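Long-range contact in HTLV-2 integrase catalytic core domain (Human T-cell leukemia virus 2, PDB 6QBT), which probably inserts viral DNA into the host genome, this chain being the magnesium-binding catalytic core domain of the viral integrase: residues Y24-W29 and V39-K44. Sequence-based numbering, arbitrary orientation.
Sequences YCLHVW and VSCKKK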
loop_
_atom_site.group_PDB
_atom_site.type_symbol
_atom_site.label_atom_id
_atom_site.label_comp_id
_atom_site.label_asym_id
_atom_site.label_seq_id
_atom_site.Cartn_x
_atom_site.Cartn_y
_atom_site.Cartn_z
ATOM N N TYR A 24 11.303 -11.252 -18.696
ATOM C CA TYR A 24 10.229 -10.433 -18.126
ATOM C C TYR A 24 10.304 -9.025 -18.695
ATOM O O TYR A 24 11.377 -8.584 -19.160
ATOM C CB TYR A 24 10.334 -10.376 -16.601
ATOM C CG TYR A 24 10.061 -11.709 -15.973
ATOM C CD1 TYR A 24 11.055 -12.691 -15.911
ATOM C CD2 TYR A 24 8.802 -12.016 -15.457
ATOM C CE1 TYR A 24 10.805 -13.925 -15.339
ATOM C CE2 TYR A 24 8.545 -13.253 -14.902
ATOM C CZ TYR A 24 9.546 -14.203 -14.833
ATOM O OH TYR A 24 9.296 -15.448 -14.276
ATOM N N CYS A 25 9.155 -8.343 -18.653
ATOM C CA CYS A 25 9.011 -6.952 -19.057
ATOM C C CYS A 25 8.866 -6.104 -17.813
ATOM O O CYS A 25 7.831 -6.118 -17.143
ATOM C CB CYS A 25 7.770 -6.784 -19.926
ATOM S SG CYS A 25 7.891 -7.701 -21.472
ATOM N N LEU A 26 9.923 -5.384 -17.499
ATOM C CA LEU A 26 9.910 -4.394 -16.454
ATOM C C LEU A 26 9.330 -3.116 -17.061
ATOM O O LEU A 26 9.933 -2.513 -17.955
ATOM C CB LEU A 26 11.330 -4.170 -15.925
ATOM C CG LEU A 26 11.856 -5.150 -14.868
ATOM C CD1 LEU A 26 11.293 -6.564 -14.888
ATOM C CD2 LEU A 26 13.336 -5.225 -15.046
ATOM N N HIS A 27 8.141 -2.744 -16.614
ATOM C CA HIS A 27 7.547 -1.482 -16.988
ATOM C C HIS A 27 7.994 -0.460 -15.925
ATOM O O HIS A 27 7.670 -0.610 -14.726
ATOM C CB HIS A 27 6.039 -1.573 -16.957
ATOM C CG HIS A 27 5.443 -2.439 -18.007
ATOM N ND1 HIS A 27 5.543 -3.817 -17.983
ATOM C CD2 HIS A 27 4.661 -2.135 -19.071
ATOM C CE1 HIS A 27 4.887 -4.316 -19.017
ATOM N NE2 HIS A 27 4.346 -3.319 -19.694
ATOM N N VAL A 28 8.706 0.571 -16.380
ATOM C CA VAL A 28 9.428 1.495 -15.535
ATOM C C VAL A 28 8.916 2.917 -15.796
ATOM O O VAL A 28 8.892 3.368 -16.922
ATOM C CB VAL A 28 10.944 1.424 -15.854
ATOM C CG1 VAL A 28 11.741 2.498 -15.108
ATOM C CG2 VAL A 28 11.497 0.033 -15.565
ATOM N N TRP A 29 8.525 3.622 -14.749
ATOM C CA TRP A 29 8.163 5.038 -14.879
ATOM C C TRP A 29 9.033 5.799 -13.918
ATOM O O TRP A 29 9.231 5.351 -12.781
ATOM C CB TRP A 29 6.689 5.288 -14.500
ATOM C CG TRP A 29 5.772 4.719 -15.481
ATOM C CD1 TRP A 29 5.140 3.498 -15.425
ATOM C CD2 TRP A 29 5.382 5.323 -16.688
ATOM N NE1 TRP A 29 4.359 3.326 -16.537
ATOM C CE2 TRP A 29 4.493 4.434 -17.334
ATOM C CE3 TRP A 29 5.709 6.536 -17.314
ATOM C CZ2 TRP A 29 3.929 4.722 -18.584
ATOM C CZ3 TRP A 29 5.136 6.827 -18.537
ATOM C CH2 TRP A 29 4.247 5.929 -19.157
ATOM N N VAL A 39 8.256 0.504 -10.862
ATOM C CA VAL A 39 8.560 -0.581 -11.759
ATOM C C VAL A 39 7.584 -1.685 -11.484
ATOM O O VAL A 39 7.352 -1.997 -10.330
ATOM C CB VAL A 39 10.034 -1.084 -11.614
ATOM C CG1 VAL A 39 10.476 -1.109 -10.169
ATOM C CG2 VAL A 39 10.239 -2.475 -12.233
ATOM N N SER A 40 7.037 -2.274 -12.550
ATOM C CA SER A 40 6.173 -3.427 -12.456
ATOM C C SER A 40 6.754 -4.525 -13.302
ATOM O O SER A 40 7.076 -4.297 -14.477
ATOM C CB SER A 40 4.801 -3.103 -13.005
ATOM O OG SER A 40 4.228 -2.070 -12.258
ATOM N N CYS A 41 6.876 -5.712 -12.710
ATOM C CA CYS A 41 7.342 -6.875 -13.416
ATOM C C CYS A 41 6.109 -7.559 -14.041
ATOM O O CYS A 41 5.170 -7.915 -13.354
ATOM C CB CYS A 41 8.089 -7.810 -12.477
ATOM S SG CYS A 41 8.849 -9.215 -13.342
ATOM N N LYS A 42 6.117 -7.688 -15.355
ATOM C CA LYS A 42 5.036 -8.274 -16.104
ATOM C C LYS A 42 5.655 -9.309 -17.018
ATOM O O LYS A 42 6.839 -9.226 -17.328
ATOM C CB LYS A 42 4.334 -7.207 -16.967
ATOM C CG LYS A 42 3.716 -6.031 -16.225
ATOM C CD LYS A 42 2.557 -6.485 -15.348
ATOM C CE LYS A 42 1.813 -5.288 -14.764
ATOM N NZ LYS A 42 0.675 -5.698 -13.885
ATOM N N LYS A 43 4.843 -10.264 -17.457
ATOM C CA LYS A 43 5.267 -11.267 -18.423
ATOM C C LYS A 43 5.244 -10.729 -19.873
ATOM O O LYS A 43 5.909 -11.280 -20.779
ATOM C CB LYS A 43 4.396 -12.526 -18.281
ATOM C CG LYS A 43 4.643 -13.308 -16.993
ATOM C CD LYS A 43 3.545 -14.340 -16.756
ATOM C CE LYS A 43 3.822 -15.221 -15.540
ATOM N NZ LYS A 43 5.094 -16.010 -15.637
ATOM N N LYS A 44 4.477 -9.659 -20.074
ATOM C CA LYS A 44 4.174 -9.137 -21.391
ATOM C C LYS A 44 4.164 -7.630 -21.353
ATOM O O LYS A 44 4.188 -7.045 -20.292
ATOM C CB LYS A 44 2.776 -9.592 -21.825
ATOM C CG LYS A 44 2.467 -11.076 -21.621
ATOM C CD LYS A 44 1.122 -11.419 -22.224
ATOM C CE LYS A 44 1.287 -11.647 -23.720
ATOM N NZ LYS A 44 0.129 -11.191 -24.533
#
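Cys25 and His27 pair with Lys42 and Ser40 as the hydrogen-bonded partners of an antiparallel ladder, the two strand axes running at 161° and approaching to 4.6 Å. Each pair is closed by two backbone hydrogen bonds, among them Cys25 N to Lys42 O at 2.8 Å and His27 N to Ser40 O, also 2.8 Å. Between and beyond them, Leu26 faces Cys41 and Val28 faces Val39 in non-hydrogen-bonded pairs, where a CA-H...O contact from Val39 CA reaches His27 O. These segments belong to the hairpin of strands 22-31 and 37-42 in the RNase H-like fold of the integrase core; strand 37-42 lies at the sheet edge, and strand 9-19, which carries the magnesium ligand Asp13, flanks 22-31 on its other side.

On the face bearing Leu26, Val28, Val39 and Cys41, which packs against helix 128-142, Leu26 and Val39 lie side by side, CG to CG2 4.1 Å apart. Cys41 SG, anti to its backbone N (chi1 -174°), touches Leu26 CD1 and also reaches Tyr24, where it approaches the ring obliquely, 3.5 Å from CD2, in a sulfur-aromatic contact.

The opposite face, bearing Cys25, His27, Ser40 and Lys42, turns to helix 47-61. Here the side chains of His27 and Lys42 cross at about a right angle, with His27 ND1 3.4 Å from Lys42 CG; ND1 also makes a weak hydrogen bond to Cys25 O. Lys44 O comes to the ring edge in its plane, 3.1 Å from CE1, and also rests on Cys25 CB. Lys42 bends at chi2 (-66°), with CD turned away from the extended position anti to CA, and its NZ hydrogen-bonds to Ser52 OG, while Ser40 OG hydrogen-bonds to Gln56 OE1, tying the edge strand to that helix.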